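Local coordinates for protein exoglucanase A (Cellulomonas fimi, PDB 7CBD) that hydrolyses the beta-1,4-glucosidic linkages of cellulose with inversion at the anomeric carbon, releasing cellobiose, this chain being its family 6 catalytic domain, at residues P19-S24 with G413-E418; R43-Q48 with F361-P366. One frame throughout, in Å; residues are numbered along the deposited sequence. Where two conformers were deposited one is given.

Interaction 1 of 2, residues P19-S24 with G413-E418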
loop_
_atom_site.group_PDB
_atom_site.type_symbol
_atom_site.label_atom_id
_atom_site.label_comp_id
_atom_site.label_asym_id
_atom_site.label_seq_id
_atom_site.Cartn_x
_atom_site.Cartn_y
_atom_site.Cartn_z
ATOM N N PRO A 19 4.395 -4.169 17.469
ATOM C CA PRO A 19 5.553 -4.818 18.111
ATOM C C PRO A 19 5.936 -6.142 17.481
ATOM O O PRO A 19 7.100 -6.548 17.590
ATOM C CB PRO A 19 5.104 -4.991 19.566
ATOM C CG PRO A 19 3.619 -5.062 19.478
ATOM C CD PRO A 19 3.209 -4.156 18.342
ATOM N N THR A 20 4.997 -6.833 16.829
ATOM C CA THR A 20 5.327 -8.094 16.174
ATOM C C THR A 20 6.205 -7.851 14.954
ATOM O O THR A 20 7.228 -8.524 14.759
ATOM C CB THR A 20 4.039 -8.820 15.790
ATOM O OG1 THR A 20 3.194 -8.917 16.945
ATOM C CG2 THR A 20 4.331 -10.228 15.254
ATOM N N TRP A 21 5.835 -6.869 14.129
ATOM C CA TRP A 21 6.675 -6.514 12.992
ATOM C C TRP A 21 7.997 -5.914 13.461
ATOM O O TRP A 21 9.058 -6.233 12.911
ATOM C CB TRP A 21 5.923 -5.563 12.062
ATOM C CG TRP A 21 6.763 -5.030 10.939
ATOM C CD1 TRP A 21 7.036 -5.639 9.743
ATOM C CD2 TRP A 21 7.432 -3.767 10.909
ATOM N NE1 TRP A 21 7.848 -4.827 8.977
ATOM C CE2 TRP A 21 8.104 -3.674 9.673
ATOM C CE3 TRP A 21 7.542 -2.706 11.818
ATOM C CZ2 TRP A 21 8.857 -2.554 9.316
ATOM C CZ3 TRP A 21 8.292 -1.603 11.466
ATOM C CH2 TRP A 21 8.942 -1.535 10.227
ATOM N N ALA A 22 7.961 -5.083 14.506
ATOM C CA ALA A 22 9.201 -4.532 15.036
ATOM C C ALA A 22 10.155 -5.642 15.458
ATOM O O ALA A 22 11.364 -5.559 15.208
ATOM C CB ALA A 22 8.905 -3.602 16.212
ATOM N N ALA A 23 9.631 -6.691 16.098
ATOM C CA ALA A 23 10.481 -7.806 16.506
ATOM C C ALA A 23 11.072 -8.517 15.292
ATOM O O ALA A 23 12.246 -8.913 15.302
ATOM C CB ALA A 23 9.698 -8.776 17.393
ATOM N N SER A 24 10.283 -8.677 14.224
ATOM C CA SER A 24 10.815 -9.267 12.997
ATOM C C SER A 24 11.945 -8.421 12.426
ATOM O O SER A 24 12.963 -8.956 11.970
ATOM C CB SER A 24 9.695 -9.422 11.971
ATOM O OG SER A 24 8.701 -10.300 12.462
ATOM N N GLY A 413 3.238 -12.033 3.116
ATOM C CA GLY A 413 3.226 -11.789 4.539
ATOM C C GLY A 413 4.380 -12.400 5.304
ATOM O O GLY A 413 4.617 -12.015 6.455
ATOM N N GLN A 414 5.097 -13.347 4.706
ATOM C CA GLN A 414 6.247 -13.957 5.352
ATOM C C GLN A 414 7.486 -13.081 5.184
ATOM O O GLN A 414 7.597 -12.287 4.244
ATOM C CB GLN A 414 6.500 -15.347 4.768
ATOM C CG GLN A 414 5.359 -16.322 5.013
ATOM C CD GLN A 414 5.148 -16.596 6.487
ATOM O OE1 GLN A 414 6.043 -17.088 7.171
ATOM N NE2 GLN A 414 3.962 -16.277 6.987
ATOM N N TRP A 415 8.428 -13.236 6.115
ATOM C CA TRP A 415 9.634 -12.419 6.098
ATOM C C TRP A 415 10.516 -12.783 4.911
ATOM O O TRP A 415 10.827 -13.959 4.688
ATOM C CB TRP A 415 10.425 -12.594 7.392
ATOM C CG TRP A 415 11.491 -11.576 7.473
ATOM C CD1 TRP A 415 12.822 -11.749 7.213
ATOM C CD2 TRP A 415 11.314 -10.190 7.769
ATOM N NE1 TRP A 415 13.484 -10.557 7.350
ATOM C CE2 TRP A 415 12.581 -9.584 7.689
ATOM C CE3 TRP A 415 10.204 -9.402 8.106
ATOM C CZ2 TRP A 415 12.772 -8.236 7.934
ATOM C CZ3 TRP A 415 10.402 -8.059 8.350
ATOM C CH2 TRP A 415 11.678 -7.491 8.266
ATOM N N PHE A 416 10.936 -11.771 4.161
ATOM C CA PHE A 416 11.706 -11.948 2.934
ATOM C C PHE A 416 13.089 -11.346 3.181
ATOM O O PHE A 416 13.305 -10.148 2.990
ATOM C CB PHE A 416 10.968 -11.251 1.795
ATOM C CG PHE A 416 11.432 -11.643 0.414
ATOM C CD1 PHE A 416 10.679 -11.278 -0.690
ATOM C CD2 PHE A 416 12.606 -12.360 0.208
ATOM C CE1 PHE A 416 11.082 -11.610 -1.969
ATOM C CE2 PHE A 416 13.015 -12.702 -1.083
ATOM C CZ PHE A 416 12.254 -12.329 -2.168
ATOM N N GLU A 417 14.032 -12.207 3.578
ATOM C CA GLU A 417 15.319 -11.761 4.106
ATOM C C GLU A 417 16.073 -10.869 3.125
ATOM O O GLU A 417 16.473 -9.748 3.467
ATOM C CB GLU A 417 16.163 -12.981 4.468
ATOM C CG GLU A 417 17.442 -12.645 5.225
ATOM C CD GLU A 417 17.201 -12.367 6.699
ATOM O OE1 GLU A 417 16.032 -12.435 7.134
ATOM O OE2 GLU A 417 18.174 -12.082 7.428
ATOM N N GLU A 418 16.287 -11.368 1.902
ATOM C CA GLU A 418 17.078 -10.639 0.915
ATOM C C GLU A 418 16.386 -9.352 0.507
ATOM O O GLU A 418 17.040 -8.317 0.317
ATOM C CB GLU A 418 17.305 -11.512 -0.318
ATOM C CG GLU A 418 18.032 -12.807 -0.038
ATOM C CD GLU A 418 17.098 -13.989 0.015
ATOM O OE1 GLU A 418 16.060 -13.892 0.709
ATOM O OE2 GLU A 418 17.406 -15.006 -0.643
#

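Interaction 2 of 2, residues R43-Q48 with F361-P366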
loop_
_atom_site.group_PDB
_atom_site.type_symbol
_atom_site.label_atom_id
_atom_site.label_comp_id
_atom_site.label_asym_id
_atom_site.label_seq_id
_atom_site.Cartn_x
_atom_site.Cartn_y
_atom_site.Cartn_z
ATOM N N ARG A 43 17.511 -1.242 12.733
ATOM C CA ARG A 43 16.944 -0.900 14.034
ATOM C C ARG A 43 16.111 0.377 13.967
ATOM O O ARG A 43 15.065 0.475 14.613
ATOM C CB ARG A 43 18.043 -0.807 15.090
ATOM C CG ARG A 43 18.687 -2.159 15.391
ATOM C CD ARG A 43 19.553 -2.129 16.638
ATOM N NE ARG A 43 20.693 -1.223 16.512
ATOM C CZ ARG A 43 21.910 -1.590 16.113
ATOM N NH1 ARG A 43 22.165 -2.850 15.772
ATOM N NH2 ARG A 43 22.879 -0.687 16.048
ATOM N N THR A 44 16.545 1.360 13.172
ATOM C CA THR A 44 15.735 2.564 12.986
ATOM C C THR A 44 14.397 2.234 12.336
ATOM O O THR A 44 13.352 2.752 12.745
ATOM C CB THR A 44 16.496 3.579 12.136
ATOM O OG1 THR A 44 17.721 3.904 12.793
ATOM C CG2 THR A 44 15.669 4.850 11.934
ATOM N N VAL A 45 14.411 1.365 11.326
ATOM C CA VAL A 45 13.176 0.985 10.645
ATOM C C VAL A 45 12.180 0.370 11.622
ATOM O O VAL A 45 10.966 0.602 11.521
ATOM C CB VAL A 45 13.507 0.044 9.473
ATOM C CG1 VAL A 45 12.247 -0.574 8.875
ATOM C CG2 VAL A 45 14.293 0.787 8.405
ATOM N N ALA A 46 12.676 -0.412 12.588
ATOM C CA ALA A 46 11.815 -1.115 13.542
ATOM C C ALA A 46 10.975 -0.178 14.404
ATOM O O ALA A 46 9.970 -0.616 14.980
ATOM C CB ALA A 46 12.663 -2.018 14.442
ATOM N N GLY A 47 11.355 1.092 14.512
ATOM C CA GLY A 47 10.579 2.032 15.287
ATOM C C GLY A 47 9.453 2.704 14.540
ATOM O O GLY A 47 8.732 3.511 15.130
ATOM N N GLN A 48 9.267 2.391 13.257
ATOM C CA GLN A 48 8.294 3.100 12.434
ATOM C C GLN A 48 6.935 2.402 12.434
ATOM O O GLN A 48 6.855 1.184 12.602
ATOM C CB GLN A 48 8.814 3.203 11.005
ATOM C CG GLN A 48 10.051 4.081 10.929
ATOM C CD GLN A 48 9.758 5.478 11.434
ATOM O OE1 GLN A 48 8.860 6.137 10.923
ATOM N NE2 GLN A 48 10.481 5.921 12.466
ATOM N N PHE A 361 1.808 10.585 5.020
ATOM C CA PHE A 361 2.475 9.415 4.459
ATOM C C PHE A 361 2.384 8.304 5.495
ATOM O O PHE A 361 2.531 8.547 6.701
ATOM C CB PHE A 361 3.948 9.701 4.141
ATOM C CG PHE A 361 4.149 10.732 3.070
ATOM C CD1 PHE A 361 3.299 10.789 1.977
ATOM C CD2 PHE A 361 5.197 11.640 3.149
ATOM C CE1 PHE A 361 3.480 11.736 0.989
ATOM C CE2 PHE A 361 5.387 12.593 2.156
ATOM C CZ PHE A 361 4.521 12.645 1.080
ATOM N N VAL A 362 2.130 7.084 5.016
ATOM C CA VAL A 362 1.916 5.919 5.864
ATOM C C VAL A 362 2.693 4.757 5.269
ATOM O O VAL A 362 3.001 4.736 4.075
ATOM C CB VAL A 362 0.415 5.559 5.971
ATOM C CG1 VAL A 362 -0.313 6.545 6.861
ATOM C CG2 VAL A 362 -0.212 5.551 4.581
ATOM N N TRP A 363 3.008 3.776 6.114
ATOM C CA TRP A 363 3.530 2.483 5.662
ATOM C C TRP A 363 2.393 1.486 5.823
ATOM O O TRP A 363 2.176 0.943 6.914
ATOM C CB TRP A 363 4.760 2.057 6.451
ATOM C CG TRP A 363 5.994 2.804 6.082
ATOM C CD1 TRP A 363 6.109 3.833 5.184
ATOM C CD2 TRP A 363 7.305 2.575 6.605
ATOM N NE1 TRP A 363 7.425 4.249 5.115
ATOM C CE2 TRP A 363 8.173 3.500 5.988
ATOM C CE3 TRP A 363 7.826 1.679 7.543
ATOM C CZ2 TRP A 363 9.538 3.551 6.279
ATOM C CZ3 TRP A 363 9.178 1.732 7.834
ATOM C CH2 TRP A 363 10.020 2.664 7.203
ATOM N N ILE A 364 1.647 1.263 4.742
ATOM C CA ILE A 364 0.561 0.294 4.799
ATOM C C ILE A 364 1.114 -1.119 4.661
ATOM O O ILE A 364 0.985 -1.946 5.568
ATOM C CB ILE A 364 -0.546 0.615 3.775
ATOM C CG1 ILE A 364 -1.103 2.030 3.984
ATOM C CG2 ILE A 364 -1.660 -0.402 3.890
ATOM C CD1 ILE A 364 -1.668 2.302 5.379
ATOM N N LYS A 365 1.781 -1.410 3.551
ATOM C CA LYS A 365 2.539 -2.655 3.466
ATOM C C LYS A 365 3.718 -2.580 4.434
ATOM O O LYS A 365 4.430 -1.572 4.451
ATOM C CB LYS A 365 3.067 -2.830 2.050
ATOM C CG LYS A 365 3.887 -4.089 1.850
ATOM C CD LYS A 365 3.011 -5.332 1.859
ATOM C CE LYS A 365 3.843 -6.582 1.589
ATOM N NZ LYS A 365 3.008 -7.801 1.392
ATOM N N PRO A 366 3.963 -3.604 5.253
ATOM C CA PRO A 366 5.124 -3.558 6.167
ATOM C C PRO A 366 6.390 -3.982 5.446
ATOM O O PRO A 366 6.462 -5.105 4.918
ATOM C CB PRO A 366 4.752 -4.568 7.267
ATOM C CG PRO A 366 3.247 -4.821 7.092
ATOM C CD PRO A 366 3.059 -4.715 5.594
#

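Interaction 1 of 2, residues P19-S24 with G413-E418
Trp415 presents the six-membered part of its indole to one turn of the helix that starts at Pro19, and two residues of that turn, Trp21 and Ser24, receive it. The closest approach is made by Ser24, whose CB lies 3.9 Å from CE3 of Trp415 and equally near CZ3, so the serine meets the ring through its methylene. Its backbone carbonyl joins in from above: Ser24 O stands 4.1 Å over one face of the Trp415 ring, displaced toward the rim. Trp21 comes from another direction. Its NE1 lies near the plane of the Trp415 ring, at the edge, 4.2 Å from Trp415 CZ3, and the two indoles are set obliquely, without stacking.

Both tryptophans have CG swung opposite the main-chain nitrogen (chi1 174° in Trp21, -169° in Trp415), which sets CG on the side of the carbonyl carbon. The Trp21 N-H is spent on Pro367 O, a bond that fixes the rotation of this buried indole; its meeting with Trp415 is therefore van der Waals packing. Farther along the same helix, Val25 and Ala28 also touch Trp415, while Phe420 meets its ring with the planes about 55° apart. Glu417, at the start of the helix 417-425, forms a salt bridge with Arg31.

Trp415, which directly precedes the N-cap residue Phe416, thus packs the approach to the helix 417-425 against the helix 19-30, in the distorted alpha/beta barrel of glycoside hydrolase family 6, with the Trp21 side chain about 11 Å from that of Asp371, the predicted nucleophile.

Interaction 2 of 2, residues R43-Q48 with F361-P366
Trp363 reaches across to Val45 and Gln48, the first and last residues of the type I beta turn where the helix 36-45 gives way to loop. Ahead of it, Phe361 lies in the strand that leads into the segment, and Val362 is bonded through its backbone to Val294 and Thr296. At Trp363 the chain turns its indole toward the turn. CZ3 is the atom most involved: Gln48 CB comes within 3.5 Å of it, approaching obliquely, and Val45 CG1 sits at the ring edge, near its plane, 4.0 Å from the same atom. With CG opposite the carbonyl carbon (chi1 -66°), Gln48 lays CG near the ring, 4.0 Å from Trp363 CH2; the bend at chi2 then turns the amide, whose plane stands 70° from that of the indole. The ring's polar end faces another way, its NE1 donating to Arg344 O, and Phe345 meets the ring almost perpendicularly. Beyond it, Ile364 O accepts from Trp53 NE1, and Lys365 NZ bonds to Ser370 O. Between the two segments, then, the contact is made by carbon alone: aliphatic groups gather at the benzene end of an indole whose N-H is already satisfied, so shape and burial, without directional bonds between the segments, account for the fit.

Each interaction turns on a tryptophan whose six-membered ring meets a segment from the N-terminal part of the chain, but their settings differ. Interaction 2 is the more deeply buried, with its centre 12 Å from that of the chain, and joins the end of a barrel strand to the turn at the end of the helix 36-45. Interaction 1, at 16 Å, is only partly buried and adds a serine carbonyl over a ring face to the apolar packing. The two adjoin through Trp21, whose CH2 lies 3.2 Å from Val45 O and whose CD1 lies 3.5 Å from Pro366 CB. One indole of the helix 19-30 therefore belongs to interaction 1 while touching both segments of interaction 2.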